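Local coordinates for putative HMP/thiamine permease protein YkoE (Bacillus subtilis, PDB 5EDL) that binds thiamine as the substrate-binding S component of an energy-coupling factor (ECF) transporter and probably moves it across the cell membrane, at residues A[23-28]-A[79-84]; A[30-33]-A[39-42]; A[99-104]-A[115-120]; A[109-114]-A[161-166]. All blocks are in the same frame, centred on the assembly; numbering follows the deposited sequence.

Interaction 1: A[23-28]-A[79-84]. With VIB (3-(4-amino-2-methyl-pyrimidin-5-ylmethyl)-5-(2-hydroxy-ethyl)-4-methyl-thiazol-3-ium), chain B.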
loop_
_atom_site.group_PDB
_atom_site.type_symbol
_atom_site.label_atom_id
_atom_site.label_comp_id
_atom_site.label_asym_id
_atom_site.label_seq_id
_atom_site.Cartn_x
_atom_site.Cartn_y
_atom_site.Cartn_z
ATOM N N LEU A 23 -3.770 -13.864 3.559
ATOM C CA LEU A 23 -3.333 -14.400 4.841
ATOM C C LEU A 23 -3.742 -13.468 5.983
ATOM O O LEU A 23 -4.317 -13.904 6.983
ATOM C CB LEU A 23 -1.815 -14.614 4.842
ATOM C CG LEU A 23 -1.126 -14.774 6.200
ATOM C CD1 LEU A 23 -1.698 -15.949 6.973
ATOM C CD2 LEU A 23 0.387 -14.945 6.021
ATOM N N PHE A 24 -3.468 -12.177 5.814
ATOM C CA PHE A 24 -3.819 -11.191 6.835
ATOM C C PHE A 24 -5.318 -11.005 6.973
ATOM O O PHE A 24 -5.811 -10.716 8.061
ATOM C CB PHE A 24 -3.146 -9.852 6.539
ATOM C CG PHE A 24 -1.750 -9.768 7.071
ATOM C CD1 PHE A 24 -1.509 -9.257 8.334
ATOM C CD2 PHE A 24 -0.685 -10.230 6.330
ATOM C CE1 PHE A 24 -0.233 -9.197 8.837
ATOM C CE2 PHE A 24 0.596 -10.163 6.828
ATOM C CZ PHE A 24 0.816 -9.652 8.093
ATOM N N THR A 25 -6.047 -11.185 5.879
ATOM C CA THR A 25 -7.499 -11.134 5.956
ATOM C C THR A 25 -8.026 -12.248 6.861
ATOM O O THR A 25 -8.918 -12.024 7.692
ATOM C CB THR A 25 -8.136 -11.237 4.568
ATOM O OG1 THR A 25 -7.987 -9.980 3.907
ATOM C CG2 THR A 25 -9.626 -11.580 4.674
ATOM N N HIS A 26 -7.465 -13.442 6.708
ATOM C CA HIS A 26 -7.865 -14.566 7.556
ATOM C C HIS A 26 -7.595 -14.250 9.040
ATOM O O HIS A 26 -8.473 -14.438 9.877
ATOM C CB HIS A 26 -7.150 -15.843 7.115
ATOM C CG HIS A 26 -7.820 -16.534 5.966
ATOM N ND1 HIS A 26 -9.092 -17.059 6.057
ATOM C CD2 HIS A 26 -7.402 -16.776 4.700
ATOM C CE1 HIS A 26 -9.427 -17.597 4.896
ATOM N NE2 HIS A 26 -8.420 -17.438 4.056
ATOM N N PHE A 27 -6.395 -13.744 9.342
ATOM C CA PHE A 27 -6.061 -13.221 10.682
ATOM C C PHE A 27 -7.079 -12.203 11.193
ATOM O O PHE A 27 -7.523 -12.262 12.340
ATOM C CB PHE A 27 -4.687 -12.532 10.686
ATOM C CG PHE A 27 -3.523 -13.454 10.472
ATOM C CD1 PHE A 27 -3.651 -14.821 10.639
ATOM C CD2 PHE A 27 -2.282 -12.938 10.114
ATOM C CE1 PHE A 27 -2.562 -15.666 10.442
ATOM C CE2 PHE A 27 -1.190 -13.775 9.916
ATOM C CZ PHE A 27 -1.332 -15.142 10.080
ATOM N N GLY A 28 -7.407 -11.241 10.339
ATOM C CA GLY A 28 -8.319 -10.180 10.702
ATOM C C GLY A 28 -9.702 -10.677 11.062
ATOM O O GLY A 28 -10.312 -10.173 12.003
ATOM N N GLY A 79 -9.862 -16.500 -2.952
ATOM C CA GLY A 79 -10.873 -16.969 -2.022
ATOM C C GLY A 79 -11.184 -16.094 -0.822
ATOM O O GLY A 79 -11.637 -16.605 0.200
ATOM N N ASN A 80 -10.962 -14.790 -0.933
ATOM C CA ASN A 80 -11.405 -13.868 0.117
ATOM C C ASN A 80 -12.869 -14.148 0.455
ATOM O O ASN A 80 -13.720 -14.114 -0.424
ATOM C CB ASN A 80 -11.230 -12.410 -0.311
ATOM C CG ASN A 80 -11.611 -11.423 0.790
ATOM O OD1 ASN A 80 -12.793 -11.179 1.044
ATOM N ND2 ASN A 80 -10.612 -10.855 1.444
ATOM N N PRO A 81 -13.158 -14.448 1.730
ATOM C CA PRO A 81 -14.494 -14.890 2.164
ATOM C C PRO A 81 -15.591 -13.841 1.935
ATOM O O PRO A 81 -16.772 -14.193 1.841
ATOM C CB PRO A 81 -14.312 -15.159 3.670
ATOM C CG PRO A 81 -12.832 -15.232 3.885
ATOM C CD PRO A 81 -12.212 -14.349 2.852
ATOM N N SER A 82 -15.208 -12.573 1.844
ATOM C CA SER A 82 -16.184 -11.512 1.625
ATOM C C SER A 82 -16.495 -11.332 0.140
ATOM O O SER A 82 -17.282 -10.467 -0.235
ATOM C CB SER A 82 -15.686 -10.191 2.222
ATOM O OG SER A 82 -14.839 -9.498 1.321
ATOM N N GLY A 83 -15.872 -12.145 -0.706
ATOM C CA GLY A 83 -16.088 -12.045 -2.137
ATOM C C GLY A 83 -15.654 -10.722 -2.751
ATOM O O GLY A 83 -14.678 -10.107 -2.305
ATOM N N PRO A 84 -16.399 -10.261 -3.771
ATOM C CA PRO A 84 -16.040 -9.082 -4.568
ATOM C C PRO A 84 -16.045 -7.746 -3.824
ATOM O O PRO A 84 -15.466 -6.787 -4.365
ATOM C CB PRO A 84 -17.098 -9.066 -5.676
ATOM C CG PRO A 84 -18.266 -9.821 -5.107
ATOM C CD PRO A 84 -17.674 -10.865 -4.204
HETATM C CM2 VIB B . -7.233 -5.498 -0.454
HETATM N N4A VIB B . -8.849 -3.631 3.771
HETATM C CM4 VIB B . -10.296 -5.927 7.770
HETATM O O1 VIB B . -12.513 -2.762 7.777
HETATM C C7 VIB B . -13.697 -3.471 7.472
HETATM C C6 VIB B . -13.405 -4.947 7.590
HETATM C C2 VIB B . -11.668 -5.774 4.129
HETATM S S1 VIB B . -12.938 -5.301 4.913
HETATM C C5 VIB B . -12.529 -5.324 6.408
HETATM C C4 VIB B . -11.151 -5.741 6.511
HETATM N N3 VIB B . -10.612 -6.031 5.066
HETATM C C7A VIB B . -9.251 -6.510 4.846
HETATM C C4A VIB B . -8.543 -4.784 2.953
HETATM N N3A VIB B . -8.065 -4.633 1.716
HETATM C C2A VIB B . -7.783 -5.732 0.963
HETATM N N1A VIB B . -7.972 -6.988 1.479
HETATM C C6A VIB B . -8.455 -7.160 2.737
HETATM C C5A VIB B . -8.734 -6.038 3.475
#
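T25 and N80 meet with their side chains crossing at about a right angle, the threonine coming from helix 4-35 and the asparagine from the loop that links helix 63-77 to helix 85-103. The methyl of T25 does the touching: its CG2 lies 3.5 Å from ND2 of N80. With CG2 anti to the backbone N (chi1 -76° for OG1), the methyl faces the loop while OG1 turns to the bound thiamine, 3.1 Å from C6A of its pyrimidine ring. Farther out, the H26 ring approaches P81 obliquely, CE1 to CG 4.3 Å.

The N80 amide is held at both ends. Its OD1 accepts from S82 N, closing an Asx turn, and from S82 OG at 2.7 Å, the two donors arriving from opposite faces of the carbonyl plane. At the other end, ND2 bonds to E75 OE2, which is also a partner of T25 OG1; that hydroxyl bonds to Y21 O in its own helix as well.

No hydrogen bond links the two segments directly. E75, itself a pocket residue, joins them through a shared carboxylate oxygen, and N80 thus probably acts as a second-shell residue, helping to place the glutamate and, through it, the threonine beside the thiamine.

Interaction 2: A[30-33]-A[39-42]. With VIB (3-(4-amino-2-methyl-pyrimidin-5-ylmethyl)-5-(2-hydroxy-ethyl)-4-methyl-thiazol-3-ium), chain B.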
loop_
_atom_site.group_PDB
_atom_site.type_symbol
_atom_site.label_atom_id
_atom_site.label_comp_id
_atom_site.label_asym_id
_atom_site.label_seq_id
_atom_site.Cartn_x
_atom_site.Cartn_y
_atom_site.Cartn_z
ATOM N N VAL A 30 -10.425 -13.682 12.269
ATOM C CA VAL A 30 -10.330 -14.372 13.540
ATOM C C VAL A 30 -10.249 -13.348 14.670
ATOM O O VAL A 30 -10.928 -13.479 15.693
ATOM C CB VAL A 30 -9.117 -15.332 13.585
ATOM C CG1 VAL A 30 -8.946 -15.892 14.980
ATOM C CG2 VAL A 30 -9.303 -16.470 12.576
ATOM N N LEU A 31 -9.448 -12.308 14.456
ATOM C CA LEU A 31 -9.288 -11.239 15.430
ATOM C C LEU A 31 -10.607 -10.499 15.698
ATOM O O LEU A 31 -10.980 -10.310 16.848
ATOM C CB LEU A 31 -8.204 -10.250 14.964
ATOM C CG LEU A 31 -6.756 -10.716 15.166
ATOM C CD1 LEU A 31 -5.755 -9.785 14.489
ATOM C CD2 LEU A 31 -6.436 -10.867 16.663
ATOM N N ALA A 32 -11.292 -10.081 14.635
ATOM C CA ALA A 32 -12.599 -9.424 14.738
ATOM C C ALA A 32 -13.606 -10.265 15.522
ATOM O O ALA A 32 -14.313 -9.756 16.400
ATOM C CB ALA A 32 -13.149 -9.127 13.356
ATOM N N GLY A 33 -13.677 -11.547 15.175
ATOM C CA GLY A 33 -14.551 -12.480 15.862
ATOM C C GLY A 33 -14.263 -12.566 17.351
ATOM O O GLY A 33 -15.183 -12.622 18.171
ATOM N N ALA A 39 -9.429 -4.907 16.980
ATOM C CA ALA A 39 -8.332 -5.873 17.024
ATOM C C ALA A 39 -7.548 -5.997 15.705
ATOM O O ALA A 39 -6.367 -6.340 15.735
ATOM C CB ALA A 39 -8.854 -7.243 17.441
ATOM N N TYR A 40 -8.167 -5.735 14.554
ATOM C CA TYR A 40 -7.380 -5.783 13.313
ATOM C C TYR A 40 -6.853 -4.419 12.873
ATOM O O TYR A 40 -6.138 -4.319 11.877
ATOM C CB TYR A 40 -8.173 -6.422 12.163
ATOM C CG TYR A 40 -9.497 -5.764 11.822
ATOM C CD1 TYR A 40 -9.563 -4.426 11.430
ATOM C CD2 TYR A 40 -10.666 -6.499 11.837
ATOM C CE1 TYR A 40 -10.774 -3.833 11.103
ATOM C CE2 TYR A 40 -11.878 -5.922 11.517
ATOM C CZ TYR A 40 -11.931 -4.595 11.148
ATOM O OH TYR A 40 -13.149 -4.045 10.839
ATOM N N GLU A 41 -7.184 -3.366 13.607
ATOM C CA GLU A 41 -6.741 -2.039 13.185
ATOM C C GLU A 41 -5.201 -1.893 13.155
ATOM O O GLU A 41 -4.663 -1.282 12.238
ATOM C CB GLU A 41 -7.376 -0.964 14.071
ATOM C CG GLU A 41 -8.899 -0.843 13.886
ATOM C CD GLU A 41 -9.310 -0.302 12.508
ATOM O OE1 GLU A 41 -8.425 0.008 11.679
ATOM O OE2 GLU A 41 -10.526 -0.167 12.260
ATOM N N PRO A 42 -4.489 -2.463 14.140
ATOM C CA PRO A 42 -3.022 -2.352 14.127
ATOM C C PRO A 42 -2.348 -2.921 12.874
ATOM O O PRO A 42 -1.276 -2.432 12.497
ATOM C CB PRO A 42 -2.609 -3.154 15.370
ATOM C CG PRO A 42 -3.747 -2.949 16.308
ATOM C CD PRO A 42 -4.969 -3.052 15.401
HETATM C CM2 VIB B . -7.233 -5.498 -0.454
HETATM N N4A VIB B . -8.849 -3.631 3.771
HETATM C CM4 VIB B . -10.296 -5.927 7.770
HETATM O O1 VIB B . -12.513 -2.762 7.777
HETATM C C7 VIB B . -13.697 -3.471 7.472
HETATM C C6 VIB B . -13.405 -4.947 7.590
HETATM C C2 VIB B . -11.668 -5.774 4.129
HETATM S S1 VIB B . -12.938 -5.301 4.913
HETATM C C5 VIB B . -12.529 -5.324 6.408
HETATM C C4 VIB B . -11.151 -5.741 6.511
HETATM N N3 VIB B . -10.612 -6.031 5.066
HETATM C C7A VIB B . -9.251 -6.510 4.846
HETATM C C4A VIB B . -8.543 -4.784 2.953
HETATM N N3A VIB B . -8.065 -4.633 1.716
HETATM C C2A VIB B . -7.783 -5.732 0.963
HETATM N N1A VIB B . -7.972 -6.988 1.479
HETATM C C6A VIB B . -8.455 -7.160 2.737
HETATM C C5A VIB B . -8.734 -6.038 3.475
#
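L31 packs on A39, and A32 on Y40, where the end of helix 4-35 lies against the loop leading to helix 49-58, an arrangement that brings Y40 into the thiamine pocket. The contact between the segments is apolar. CB of L31 lies 3.9 Å from CB of A39, and the leucine's CD1 reaches the backbone as well, 3.7 Å from A39 O. One residue on, the A32 methyl sits at the edge of the Y40 ring, near its plane, with CB 3.9 Å from CE2.

Ligand packing takes a face of the same ring. The thiazolium methyl CM4 of the thiamine stands over the centre of the Y40 ring, 3.8 Å above its plane, a CH-pi contact. Y40 can offer that face because its CG lies between the backbone N and the carbonyl carbon (chi1 57°), which turns the ring toward the ligand.

Polar contacts gather beyond the two segments. Y40 OH is hydrogen-bonded to Y135 OH, and the Y135 hydroxyl also bonds to E41 OE2; E41 OE1 in turn forms a salt bridge with R150 NE. At the ligand's hydroxyethyl arm, the Y40 hydroxyl oxygen OH lies 3.4 Å from carbon C6.

Interaction 3: A[99-104]-A[115-120]. With MPG ([(Z)-octadec-9-enyl] (2R)-2,3-bis(oxidanyl)propanoate), chain C.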
loop_
_atom_site.group_PDB
_atom_site.type_symbol
_atom_site.label_atom_id
_atom_site.label_comp_id
_atom_site.label_asym_id
_atom_site.label_seq_id
_atom_site.Cartn_x
_atom_site.Cartn_y
_atom_site.Cartn_z
ATOM N N ALA A 99 -4.466 9.676 -4.454
ATOM C CA ALA A 99 -4.773 11.091 -4.254
ATOM C C ALA A 99 -3.563 11.864 -3.692
ATOM O O ALA A 99 -3.356 13.028 -4.012
ATOM C CB ALA A 99 -5.985 11.246 -3.330
ATOM N N VAL A 100 -2.780 11.209 -2.849
ATOM C CA VAL A 100 -1.600 11.844 -2.255
ATOM C C VAL A 100 -0.485 12.006 -3.309
ATOM O O VAL A 100 0.238 13.008 -3.316
ATOM C CB VAL A 100 -1.097 11.033 -1.036
ATOM C CG1 VAL A 100 0.338 11.412 -0.659
ATOM C CG2 VAL A 100 -2.046 11.215 0.148
ATOM N N PHE A 101 -0.351 11.030 -4.207
ATOM C CA PHE A 101 0.660 11.154 -5.266
ATOM C C PHE A 101 0.181 12.150 -6.302
ATOM O O PHE A 101 0.976 12.913 -6.833
ATOM C CB PHE A 101 0.984 9.787 -5.888
ATOM C CG PHE A 101 1.657 8.852 -4.924
ATOM C CD1 PHE A 101 2.962 9.094 -4.509
ATOM C CD2 PHE A 101 0.985 7.762 -4.396
ATOM C CE1 PHE A 101 3.586 8.259 -3.605
ATOM C CE2 PHE A 101 1.608 6.913 -3.494
ATOM C CZ PHE A 101 2.903 7.164 -3.090
ATOM N N LEU A 102 -1.128 12.174 -6.561
ATOM C CA LEU A 102 -1.707 13.223 -7.391
ATOM C C LEU A 102 -1.397 14.603 -6.803
ATOM O O LEU A 102 -0.934 15.505 -7.507
ATOM C CB LEU A 102 -3.226 13.026 -7.537
ATOM C CG LEU A 102 -4.084 14.191 -8.054
ATOM C CD1 LEU A 102 -3.707 14.586 -9.482
ATOM C CD2 LEU A 102 -5.573 13.858 -7.965
ATOM N N ALA A 103 -1.632 14.756 -5.504
ATOM C CA ALA A 103 -1.466 16.045 -4.846
ATOM C C ALA A 103 -0.017 16.557 -4.950
ATOM O O ALA A 103 0.226 17.763 -4.941
ATOM C CB ALA A 103 -1.887 15.947 -3.397
ATOM N N THR A 104 0.933 15.632 -5.033
ATOM C CA THR A 104 2.350 15.990 -5.111
ATOM C C THR A 104 2.900 15.741 -6.524
ATOM O O THR A 104 4.112 15.616 -6.717
ATOM C CB THR A 104 3.180 15.199 -4.070
ATOM O OG1 THR A 104 2.951 13.797 -4.237
ATOM C CG2 THR A 104 2.797 15.608 -2.636
ATOM N N MET A 115 4.193 7.881 3.736
ATOM C CA MET A 115 3.379 7.688 4.933
ATOM C C MET A 115 2.006 8.343 4.781
ATOM O O MET A 115 0.992 7.727 5.118
ATOM C CB MET A 115 4.100 8.217 6.170
ATOM C CG MET A 115 5.274 7.343 6.614
ATOM S SD MET A 115 5.994 7.964 8.148
ATOM C CE MET A 115 7.102 6.626 8.572
ATOM N N LEU A 116 1.978 9.567 4.248
ATOM C CA LEU A 116 0.725 10.234 3.907
ATOM C C LEU A 116 -0.134 9.407 2.951
ATOM O O LEU A 116 -1.347 9.386 3.060
ATOM C CB LEU A 116 1.001 11.589 3.265
ATOM C CG LEU A 116 0.356 12.848 3.823
ATOM C CD1 LEU A 116 0.166 12.786 5.333
ATOM C CD2 LEU A 116 1.215 14.051 3.427
ATOM N N ALA A 117 0.509 8.783 1.980
ATOM C CA ALA A 117 -0.193 7.958 1.010
ATOM C C ALA A 117 -0.874 6.779 1.727
ATOM O O ALA A 117 -2.049 6.495 1.488
ATOM C CB ALA A 117 0.781 7.467 -0.066
ATOM N N GLY A 118 -0.122 6.111 2.605
ATOM C CA GLY A 118 -0.670 5.094 3.487
ATOM C C GLY A 118 -1.880 5.608 4.257
ATOM O O GLY A 118 -2.924 4.948 4.299
ATOM N N MET A 119 -1.745 6.795 4.849
ATOM C CA MET A 119 -2.833 7.412 5.614
ATOM C C MET A 119 -4.036 7.774 4.741
ATOM O O MET A 119 -5.179 7.763 5.213
ATOM C CB MET A 119 -2.319 8.654 6.342
ATOM C CG MET A 119 -1.335 8.313 7.460
ATOM S SD MET A 119 -0.380 9.712 8.097
ATOM C CE MET A 119 -1.709 10.789 8.621
ATOM N N GLY A 120 -3.778 8.099 3.475
ATOM C CA GLY A 120 -4.847 8.351 2.523
ATOM C C GLY A 120 -5.707 7.106 2.364
ATOM O O GLY A 120 -6.937 7.181 2.333
HETATM C C2 MPG C . -9.554 11.484 -4.698
HETATM C C3 MPG C . -8.470 12.010 -5.614
HETATM C C4 MPG C . -7.761 10.849 -6.277
HETATM C C5 MPG C . -8.649 10.277 -7.356
HETATM C C6 MPG C . -7.892 10.217 -8.660
HETATM C C7 MPG C . -6.880 9.101 -8.587
HETATM C C8 MPG C . -6.455 8.708 -9.984
HETATM C C9 MPG C . -5.356 9.640 -10.442
HETATM C C10 MPG C . -4.651 9.421 -11.575
HETATM C C11 MPG C . -4.908 8.233 -12.475
HETATM C C12 MPG C . -5.104 8.744 -13.886
HETATM C C13 MPG C . -3.811 9.335 -14.417
HETATM C C14 MPG C . -3.877 10.847 -14.493
HETATM C C15 MPG C . -3.082 11.343 -15.681
HETATM C C16 MPG C . -2.194 12.491 -15.259
HETATM C C17 MPG C . -1.269 12.869 -16.392
HETATM C C18 MPG C . -0.021 13.496 -15.812
HETATM O O1 MPG C . -9.990 12.691 -2.693
HETATM C C1 MPG C . -10.289 12.646 -4.069
#
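Two consecutive transmembrane helices, 85-103 and 111-132, form a helical hairpin in this S component, and here they pack close to the turn that joins them. Their short segments run at 136° to one another with axes 9.0 Å apart, a separation consistent with the small residues A117 and G120 at the interface. The nearest CA atoms are those of V100 and A117, 5.3 Å apart.

V100 carries most of the contact. It straddles the backbone of the opposing helix with both methyls: CG1, anti to its own backbone N (chi1 163°), lies 3.7 Å from A117 N, while CG2 touches the carbonyl oxygen of L116 at 3.5 Å. That oxygen is already engaged inside its helix by G120 N, so the methyl merely packs against a satisfied carbonyl. L116 adds its CB alongside CG1. One turn farther along helix 111-132, G120 has no side chain beside V100 CG2.

F101 starts off to the flank, but its ring ends against helix 111-132, where it also packs on L114. A bound lipid, an octadecenyl ester of dihydroxypropanoate, runs past helix 85-103, its C3 atom 3.5 Å from A99 CB. Helix 140-170 covers another side of helix 111-132, through M115 and M119. Back at the interface, the A117 methyl meets the F101 ring obliquely, with A117 CB 3.6 Å from F101 CE2.

Interaction 4: A[109-114]-A[161-166]; sequences YSLPVL and LGKAVS
L111 and L114 rest against the aliphatic chain of K163, a packing contact between two transmembrane helices of the S-component bundle: the first turn of helix 111-132 and the later part of helix 140-170. Both leucines cross the lysine at about a right angle. CD1 of L114 takes the root of the chain, 3.6 Å from K163 CB. It also lies 4.0 Å from K163 CD, and the same CD carbon is met by CD1 of L111, so the two leucine methyls converge on one methylene of the lysine.

The lysine's shape explains the fit. CG is anti to the backbone N (chi1 176°) and the chain stays extended through chi3, laying CB, CG and CD past the leucines; only at chi4, -64°, does it bend. That bend turns the ammonium aside to a salt bridge with D167 OD2, one helical turn on, so the charge is met within its own helix while the carbons serve the contact.

In the next shell, Y56 of helix 49-58 packs on both L114 and K163. S166, which touches I53 and Y56, turns its hydroxyl back into helix 140-170. Its OG donates to G162 O at 2.8 Å, and that carbonyl oxygen also accepts from the backbone N of S166.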
loop_
_atom_site.group_PDB
_atom_site.type_symbol
_atom_site.label_atom_id
_atom_site.label_comp_id
_atom_site.label_asym_id
_atom_site.label_seq_id
_atom_site.Cartn_x
_atom_site.Cartn_y
_atom_site.Cartn_z
ATOM N N TYR A 109 8.645 11.320 -3.461
ATOM C CA TYR A 109 8.638 9.965 -2.923
ATOM C C TYR A 109 9.436 9.844 -1.628
ATOM O O TYR A 109 9.839 8.754 -1.238
ATOM C CB TYR A 109 9.132 8.991 -4.001
ATOM C CG TYR A 109 8.197 9.021 -5.186
ATOM C CD1 TYR A 109 7.032 8.269 -5.191
ATOM C CD2 TYR A 109 8.435 9.868 -6.262
ATOM C CE1 TYR A 109 6.156 8.322 -6.244
ATOM C CE2 TYR A 109 7.555 9.939 -7.322
ATOM C CZ TYR A 109 6.419 9.153 -7.313
ATOM O OH TYR A 109 5.533 9.204 -8.362
ATOM N N SER A 110 9.603 10.970 -0.937
ATOM C CA SER A 110 10.191 10.967 0.395
ATOM C C SER A 110 9.275 10.196 1.367
ATOM O O SER A 110 8.083 10.019 1.106
ATOM C CB SER A 110 10.425 12.401 0.893
ATOM O OG SER A 110 9.193 13.028 1.225
ATOM N N LEU A 111 9.846 9.741 2.477
ATOM C CA LEU A 111 9.121 8.913 3.437
ATOM C C LEU A 111 7.819 9.553 3.945
ATOM O O LEU A 111 6.802 8.874 4.035
ATOM C CB LEU A 111 10.013 8.572 4.628
ATOM C CG LEU A 111 9.358 7.685 5.694
ATOM C CD1 LEU A 111 8.907 6.365 5.084
ATOM C CD2 LEU A 111 10.328 7.443 6.866
ATOM N N PRO A 112 7.856 10.848 4.287
ATOM C CA PRO A 112 6.635 11.530 4.733
ATOM C C PRO A 112 5.510 11.462 3.694
ATOM O O PRO A 112 4.346 11.332 4.082
ATOM C CB PRO A 112 7.096 12.976 4.939
ATOM C CG PRO A 112 8.573 12.865 5.195
ATOM C CD PRO A 112 9.033 11.738 4.330
ATOM N N VAL A 113 5.848 11.540 2.406
ATOM C CA VAL A 113 4.832 11.424 1.372
ATOM C C VAL A 113 4.311 9.978 1.270
ATOM O O VAL A 113 3.115 9.769 1.105
ATOM C CB VAL A 113 5.344 11.899 0.002
ATOM C CG1 VAL A 113 4.282 11.629 -1.075
ATOM C CG2 VAL A 113 5.706 13.405 0.059
ATOM N N LEU A 114 5.203 8.995 1.387
ATOM C CA LEU A 114 4.785 7.593 1.393
ATOM C C LEU A 114 3.851 7.322 2.581
ATOM O O LEU A 114 2.836 6.629 2.449
ATOM C CB LEU A 114 6.001 6.661 1.448
ATOM C CG LEU A 114 7.038 6.820 0.323
ATOM C CD1 LEU A 114 8.102 5.734 0.432
ATOM C CD2 LEU A 114 6.376 6.789 -1.048
ATOM N N LEU A 161 7.099 0.481 5.855
ATOM C CA LEU A 161 7.397 -0.898 5.495
ATOM C C LEU A 161 7.446 -1.077 3.972
ATOM O O LEU A 161 8.232 -1.866 3.464
ATOM C CB LEU A 161 6.364 -1.853 6.102
ATOM C CG LEU A 161 6.650 -3.332 5.824
ATOM C CD1 LEU A 161 8.014 -3.727 6.412
ATOM C CD2 LEU A 161 5.529 -4.244 6.338
ATOM N N GLY A 162 6.605 -0.334 3.265
ATOM C CA GLY A 162 6.591 -0.359 1.814
ATOM C C GLY A 162 7.892 0.177 1.235
ATOM O O GLY A 162 8.422 -0.373 0.279
ATOM N N LYS A 163 8.409 1.249 1.830
ATOM C CA LYS A 163 9.692 1.788 1.398
ATOM C C LYS A 163 10.820 0.790 1.675
ATOM O O LYS A 163 11.676 0.571 0.821
ATOM C CB LYS A 163 9.994 3.123 2.087
ATOM C CG LYS A 163 11.374 3.698 1.748
ATOM C CD LYS A 163 11.585 5.093 2.357
ATOM C CE LYS A 163 12.857 5.772 1.811
ATOM N NZ LYS A 163 14.086 5.041 2.182
ATOM N N ALA A 164 10.804 0.189 2.862
ATOM C CA ALA A 164 11.807 -0.802 3.242
ATOM C C ALA A 164 11.827 -2.015 2.305
ATOM O O ALA A 164 12.885 -2.459 1.874
ATOM C CB ALA A 164 11.581 -1.258 4.678
ATOM N N VAL A 165 10.655 -2.562 2.012
ATOM C CA VAL A 165 10.568 -3.670 1.079
ATOM C C VAL A 165 11.125 -3.281 -0.304
ATOM O O VAL A 165 11.912 -4.015 -0.902
ATOM C CB VAL A 165 9.114 -4.148 0.930
ATOM C CG1 VAL A 165 9.003 -5.168 -0.206
ATOM C CG2 VAL A 165 8.601 -4.717 2.269
ATOM N N SER A 166 10.699 -2.121 -0.792
ATOM C CA SER A 166 11.090 -1.626 -2.112
ATOM C C SER A 166 12.596 -1.429 -2.204
ATOM O O SER A 166 13.224 -1.862 -3.171
ATOM C CB SER A 166 10.375 -0.308 -2.424
ATOM O OG SER A 166 8.966 -0.483 -2.428
#

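Overall arrangement
Interactions 1 and 2 share helix 4-35 and touch, G28 O packing on Y40 CD2; both border the thiamine. Interactions 3 and 4 share helix 111-132 and touch too. All four are partly buried, but interactions 3 and 4 lie 11 and 10 Å from the chain centre, against 17 and 19 Å for interactions 1 and 2. No hydrogen bond crosses any of them. At the ligand end helix meets loop, interaction 1 sets a methyl against an amide, and polar networks through E75 and Y135 brace the residues. The other two join helix to helix: interaction 3 mixes aliphatic and aromatic packing beside a lipid, and interaction 4 uses a lysine's carbons.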